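Local coordinates for 455aa long hypothetical phospho-sugar mutase (Sulfolobus tokodaii, PDB 2F7L), which interconverts the 6-phosphates and 1-phosphates of glucosamine and galactosamine, a step in the synthesis of UDP-N-acetylglucosamine and UDP-N-acetylgalactosamine, at residues A[244-249]-A[340-346]; A[258-264]-A[325-329]. The contacts are given in a common frame with arbitrary orientation. Residue numbers count along the deposited sequence, not the author numbering.

Interaction 1 (A[244-249]-A[340-346])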
loop_
_atom_site.group_PDB
_atom_site.type_symbol
_atom_site.label_atom_id
_atom_site.label_comp_id
_atom_site.label_asym_id
_atom_site.label_seq_id
_atom_site.Cartn_x
_atom_site.Cartn_y
_atom_site.Cartn_z
ATOM N N ALA A 244 4.780 6.635 0.028
ATOM C CA ALA A 244 3.590 7.021 0.785
ATOM C C ALA A 244 2.234 6.493 0.387
ATOM O O ALA A 244 1.243 7.202 0.507
ATOM C CB ALA A 244 3.521 8.540 0.908
ATOM N N ASP A 245 2.163 5.253 -0.072
ATOM C CA ASP A 245 0.853 4.717 -0.404
ATOM C C ASP A 245 0.343 3.978 0.835
ATOM O O ASP A 245 -0.755 3.428 0.864
ATOM C CB ASP A 245 0.912 3.796 -1.635
ATOM C CG ASP A 245 2.089 2.869 -1.616
ATOM O OD1 ASP A 245 2.632 2.653 -0.509
ATOM O OD2 ASP A 245 2.461 2.352 -2.704
ATOM N N ARG A 246 1.154 4.001 1.879
ATOM C CA ARG A 246 0.796 3.360 3.131
ATOM C C ARG A 246 0.758 4.371 4.272
ATOM O O ARG A 246 1.446 5.392 4.240
ATOM C CB ARG A 246 1.797 2.245 3.443
ATOM C CG ARG A 246 1.183 0.884 3.406
ATOM C CD ARG A 246 2.044 -0.103 2.688
ATOM N NE ARG A 246 3.370 -0.220 3.260
ATOM C CZ ARG A 246 4.064 -1.355 3.276
ATOM N NH1 ARG A 246 3.536 -2.458 2.760
ATOM N NH2 ARG A 246 5.300 -1.386 3.773
ATOM N N ALA A 247 -0.058 4.085 5.276
ATOM C CA ALA A 247 -0.175 4.969 6.421
ATOM C C ALA A 247 -0.499 4.212 7.712
ATOM O O ALA A 247 -1.608 3.702 7.870
ATOM C CB ALA A 247 -1.256 6.022 6.152
ATOM N N ILE A 248 0.458 4.088 8.626
ATOM C CA ILE A 248 0.122 3.447 9.882
ATOM C C ILE A 248 0.218 4.532 10.954
ATOM O O ILE A 248 1.170 5.317 10.980
ATOM C CB ILE A 248 1.015 2.214 10.225
ATOM C CG1 ILE A 248 2.474 2.566 10.116
ATOM C CG2 ILE A 248 0.672 1.029 9.312
ATOM C CD1 ILE A 248 3.339 1.397 10.438
ATOM N N PHE A 249 -0.808 4.596 11.801
ATOM C CA PHE A 249 -0.909 5.613 12.846
ATOM C C PHE A 249 -0.371 5.276 14.220
ATOM O O PHE A 249 -0.172 4.110 14.574
ATOM C CB PHE A 249 -2.370 6.058 12.999
ATOM C CG PHE A 249 -2.976 6.610 11.732
ATOM C CD1 PHE A 249 -3.463 5.756 10.748
ATOM C CD2 PHE A 249 -3.053 7.991 11.524
ATOM C CE1 PHE A 249 -4.028 6.259 9.573
ATOM C CE2 PHE A 249 -3.616 8.510 10.343
ATOM C CZ PHE A 249 -4.107 7.641 9.364
ATOM N N ARG A 340 -4.276 2.708 -2.645
ATOM C CA ARG A 340 -3.903 3.025 -1.274
ATOM C C ARG A 340 -3.372 4.444 -1.295
ATOM O O ARG A 340 -2.501 4.754 -2.100
ATOM C CB ARG A 340 -2.779 2.121 -0.811
ATOM C CG ARG A 340 -2.766 0.795 -1.473
ATOM C CD ARG A 340 -1.591 0.048 -0.993
ATOM N NE ARG A 340 -0.507 0.074 -1.965
ATOM C CZ ARG A 340 0.667 -0.514 -1.763
ATOM N NH1 ARG A 340 0.895 -1.161 -0.617
ATOM N NH2 ARG A 340 1.598 -0.470 -2.705
ATOM N N ASP A 341 -3.858 5.291 -0.390
ATOM C CA ASP A 341 -3.447 6.689 -0.358
ATOM C C ASP A 341 -3.213 7.178 1.076
ATOM O O ASP A 341 -4.153 7.540 1.774
ATOM C CB ASP A 341 -4.539 7.511 -1.053
ATOM C CG ASP A 341 -4.118 8.930 -1.333
ATOM O OD1 ASP A 341 -3.601 9.600 -0.409
ATOM O OD2 ASP A 341 -4.319 9.389 -2.476
ATOM N N GLY A 342 -1.953 7.201 1.502
ATOM C CA GLY A 342 -1.604 7.624 2.855
ATOM C C GLY A 342 -2.090 8.988 3.336
ATOM O O GLY A 342 -2.577 9.130 4.465
ATOM N N ALA A 343 -1.946 10.013 2.506
ATOM C CA ALA A 343 -2.402 11.323 2.919
ATOM C C ALA A 343 -3.905 11.256 2.979
ATOM O O ALA A 343 -4.507 11.773 3.929
ATOM C CB ALA A 343 -1.970 12.400 1.934
ATOM N N MET A 344 -4.522 10.608 1.990
ATOM C CA MET A 344 -5.976 10.531 2.000
ATOM C C MET A 344 -6.422 9.936 3.318
ATOM O O MET A 344 -7.434 10.349 3.885
ATOM C CB MET A 344 -6.518 9.669 0.862
ATOM C CG MET A 344 -8.057 9.678 0.753
ATOM S SD MET A 344 -8.782 11.256 0.208
ATOM C CE MET A 344 -9.098 12.064 1.788
ATOM N N SER A 345 -5.647 8.972 3.804
ATOM C CA SER A 345 -5.962 8.296 5.042
ATOM C C SER A 345 -5.786 9.203 6.230
ATOM O O SER A 345 -6.631 9.221 7.118
ATOM C CB SER A 345 -5.072 7.078 5.195
ATOM O OG SER A 345 -5.231 6.240 4.078
ATOM N N PHE A 346 -4.680 9.933 6.253
ATOM C CA PHE A 346 -4.391 10.851 7.347
ATOM C C PHE A 346 -5.516 11.898 7.490
ATOM O O PHE A 346 -5.902 12.274 8.605
ATOM C CB PHE A 346 -3.056 11.551 7.089
ATOM C CG PHE A 346 -2.808 12.734 7.983
ATOM C CD1 PHE A 346 -2.402 12.561 9.294
ATOM C CD2 PHE A 346 -2.985 14.028 7.508
ATOM C CE1 PHE A 346 -2.167 13.656 10.121
ATOM C CE2 PHE A 346 -2.755 15.128 8.331
ATOM C CZ PHE A 346 -2.345 14.937 9.641
#
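Arg340 and Asp245 lose the most surface where the loop leading into strand 248-251 meets the start of helix 342-356. Asp245 OD2 lies 3.0 Å from Arg340 NH2, over one face of the guanidinium, so the salt bridge rests on charge alone, without a directed N-H. Each partner is shared: Lys107 also pairs with Asp245, and Asp8 with Arg340. Next to the salt bridge, the backbone O of Asp245 comes to 2.9 Å from Arg340 CB.

Phe249 closes the other end, its ring edge touching the first helical turn, with CZ 3.7 Å from Ser345 O and 3.8 Å from Phe346 CA. Between them Gly342 N makes a weak hydrogen bond to Ala244 O (3.3 Å); a side chain on Gly342 would collide with the loop carbonyls. Asp341 N-caps the helix through OD1 and Met344 N (2.8 Å).

By similarity Asp245 binds Mg(2+) with Asp241 and Asp243. The buried arginine therefore probably offsets part of the negative charge crowded at this site of a metal-dependent mutase.

Interaction 2 (A[258-264]-A[325-329])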
loop_
_atom_site.group_PDB
_atom_site.type_symbol
_atom_site.label_atom_id
_atom_site.label_comp_id
_atom_site.label_asym_id
_atom_site.label_seq_id
_atom_site.Cartn_x
_atom_site.Cartn_y
_atom_site.Cartn_z
ATOM N N TRP A 258 -1.810 -1.033 14.122
ATOM C CA TRP A 258 -1.598 -1.720 12.858
ATOM C C TRP A 258 -2.580 -1.352 11.746
ATOM O O TRP A 258 -3.738 -0.970 11.987
ATOM C CB TRP A 258 -1.575 -3.237 13.059
ATOM C CG TRP A 258 -0.725 -3.929 12.026
ATOM C CD1 TRP A 258 -1.053 -5.044 11.301
ATOM C CD2 TRP A 258 0.550 -3.487 11.523
ATOM N NE1 TRP A 258 -0.073 -5.312 10.375
ATOM C CE2 TRP A 258 0.920 -4.373 10.489
ATOM C CE3 TRP A 258 1.410 -2.427 11.843
ATOM C CZ2 TRP A 258 2.111 -4.223 9.765
ATOM C CZ3 TRP A 258 2.592 -2.278 11.119
ATOM C CH2 TRP A 258 2.928 -3.172 10.097
ATOM N N GLY A 259 -2.090 -1.473 10.519
ATOM C CA GLY A 259 -2.885 -1.130 9.361
ATOM C C GLY A 259 -4.328 -1.572 9.331
ATOM O O GLY A 259 -5.165 -0.858 8.791
ATOM N N ASP A 260 -4.629 -2.749 9.869
ATOM C CA ASP A 260 -6.004 -3.232 9.876
ATOM C C ASP A 260 -6.849 -2.632 11.022
ATOM O O ASP A 260 -8.084 -2.599 10.945
ATOM C CB ASP A 260 -6.029 -4.769 9.909
ATOM C CG ASP A 260 -5.089 -5.360 10.956
ATOM O OD1 ASP A 260 -5.073 -6.599 11.105
ATOM O OD2 ASP A 260 -4.366 -4.601 11.630
ATOM N N ARG A 261 -6.195 -2.146 12.076
ATOM C CA ARG A 261 -6.926 -1.527 13.181
ATOM C C ARG A 261 -7.488 -0.194 12.657
ATOM O O ARG A 261 -8.670 0.121 12.830
ATOM C CB ARG A 261 -6.000 -1.249 14.373
ATOM C CG ARG A 261 -5.206 -2.440 14.894
ATOM C CD ARG A 261 -6.130 -3.479 15.375
ATOM N NE ARG A 261 -5.462 -4.621 15.994
ATOM C CZ ARG A 261 -4.634 -5.443 15.369
ATOM N NH1 ARG A 261 -4.342 -5.249 14.095
ATOM N NH2 ARG A 261 -4.149 -6.497 16.003
ATOM N N SER A 262 -6.627 0.583 12.010
ATOM C CA SER A 262 -7.033 1.866 11.465
ATOM C C SER A 262 -7.799 1.703 10.160
ATOM O O SER A 262 -8.535 2.602 9.751
ATOM C CB SER A 262 -5.819 2.774 11.256
ATOM O OG SER A 262 -4.854 2.169 10.428
ATOM N N GLY A 263 -7.635 0.558 9.509
ATOM C CA GLY A 263 -8.335 0.323 8.263
ATOM C C GLY A 263 -9.788 0.115 8.606
ATOM O O GLY A 263 -10.689 0.514 7.869
ATOM N N THR A 264 -10.007 -0.516 9.754
ATOM C CA THR A 264 -11.349 -0.812 10.258
ATOM C C THR A 264 -12.080 0.477 10.669
ATOM O O THR A 264 -13.224 0.696 10.290
ATOM C CB THR A 264 -11.260 -1.797 11.465
ATOM O OG1 THR A 264 -10.873 -3.093 10.995
ATOM C CG2 THR A 264 -12.592 -1.896 12.181
ATOM N N PHE A 325 -8.652 -2.060 2.242
ATOM C CA PHE A 325 -7.440 -1.787 2.998
ATOM C C PHE A 325 -6.629 -3.053 3.263
ATOM O O PHE A 325 -7.121 -4.175 3.084
ATOM C CB PHE A 325 -7.748 -1.063 4.315
ATOM C CG PHE A 325 -8.453 -1.908 5.343
ATOM C CD1 PHE A 325 -9.843 -2.016 5.350
ATOM C CD2 PHE A 325 -7.726 -2.590 6.320
ATOM C CE1 PHE A 325 -10.503 -2.790 6.319
ATOM C CE2 PHE A 325 -8.367 -3.361 7.281
ATOM C CZ PHE A 325 -9.761 -3.461 7.282
ATOM N N GLU A 326 -5.367 -2.856 3.647
ATOM C CA GLU A 326 -4.470 -3.954 3.968
ATOM C C GLU A 326 -4.014 -3.763 5.398
ATOM O O GLU A 326 -4.034 -2.654 5.902
ATOM C CB GLU A 326 -3.238 -3.963 3.061
ATOM C CG GLU A 326 -3.488 -4.399 1.636
ATOM C CD GLU A 326 -2.370 -5.296 1.100
ATOM O OE1 GLU A 326 -2.443 -6.540 1.283
ATOM O OE2 GLU A 326 -1.403 -4.756 0.505
ATOM N N GLU A 327 -3.583 -4.837 6.047
ATOM C CA GLU A 327 -3.133 -4.749 7.426
ATOM C C GLU A 327 -1.825 -3.972 7.558
ATOM O O GLU A 327 -1.432 -3.556 8.653
ATOM C CB GLU A 327 -2.995 -6.159 8.009
ATOM C CG GLU A 327 -2.312 -7.180 7.114
ATOM C CD GLU A 327 -0.807 -6.996 7.035
ATOM O OE1 GLU A 327 -0.188 -6.803 8.104
ATOM O OE2 GLU A 327 -0.241 -7.055 5.912
ATOM N N ASN A 328 -1.175 -3.754 6.422
ATOM C CA ASN A 328 0.101 -3.043 6.374
ATOM C C ASN A 328 -0.003 -1.515 6.227
ATOM O O ASN A 328 1.003 -0.854 6.011
ATOM C CB ASN A 328 0.955 -3.591 5.216
ATOM C CG ASN A 328 0.297 -3.388 3.827
ATOM O OD1 ASN A 328 -0.221 -2.311 3.498
ATOM N ND2 ASN A 328 0.341 -4.429 3.008
ATOM N N GLY A 329 -1.199 -0.955 6.371
ATOM C CA GLY A 329 -1.371 0.479 6.193
ATOM C C GLY A 329 -1.951 0.530 4.799
ATOM O O GLY A 329 -2.243 -0.521 4.231
#
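Phe325 lays one face of its ring against the first turns of helix 259-272, where Gly263 CA sits 3.7 Å from the ring centroid and 16° off its normal, a clear CH-pi contact. Thr264 N lies over the same ring, 3.9 Å from CZ, while Asp260 CA approaches CE2 at 3.5 Å. Any side chain at Gly263 would run into the ring, so glycine lets the phenyl lie directly on the helix backbone.

At the N-terminal end of the helix, the type I turn from Glu326 to Gly329 meets Trp258 and Gly259. The indole NE1 of Trp258 donates a hydrogen bond to Glu327 OE1 (2.7 Å), and the backbone O of Glu327 lies over one face of the indole. Gly259 N is also 2.9 Å from Glu327 O, but the angle is poor for a hydrogen bond. The missing side chain of Gly259 again matters: its CA comes within 3.4 Å of Gly329 N, so the turn can press against the helix start. Asp260 flanks Glu327, with CG 3.7 Å from Glu327 CB, and forms a salt bridge from OD2 to Arg261 NH1 (2.5 Å); its OD1 accepts a hydrogen bond from Ser288 N.

Outside the two segments, Phe325 also packs on Val291 of helix 290-296 and Ile281 of strand 280-284. Here a helix covers a mixed sheet at the turn joining strand 323-326 to its antiparallel neighbour 329-332, the layered packing of the alpha/beta/alpha domains of phosphohexose mutases, in this case domain III.

Both contacts are buried, their centres about 8 Å (interaction 1) and 10 Å (interaction 2) from the centre of the chain, but the first spans two domains and the second lies within one. Interaction 1 links domain II to domain III and carries a probable metal ligand; interaction 2 stays within domain III, with some of its residues partly exposed. Opposed charges at one end and aromatic packing at the other characterise the first, whereas glycine-backbone packing against a ring and one indole hydrogen bond dominate the second. They adjoin directly: strand 248-251 precedes helix 259-272 in the chain, Arg246 CG lies 3.1 Å from Asn328 O, and Ile248 CD1 packs 3.8 Å from Trp258 CZ3.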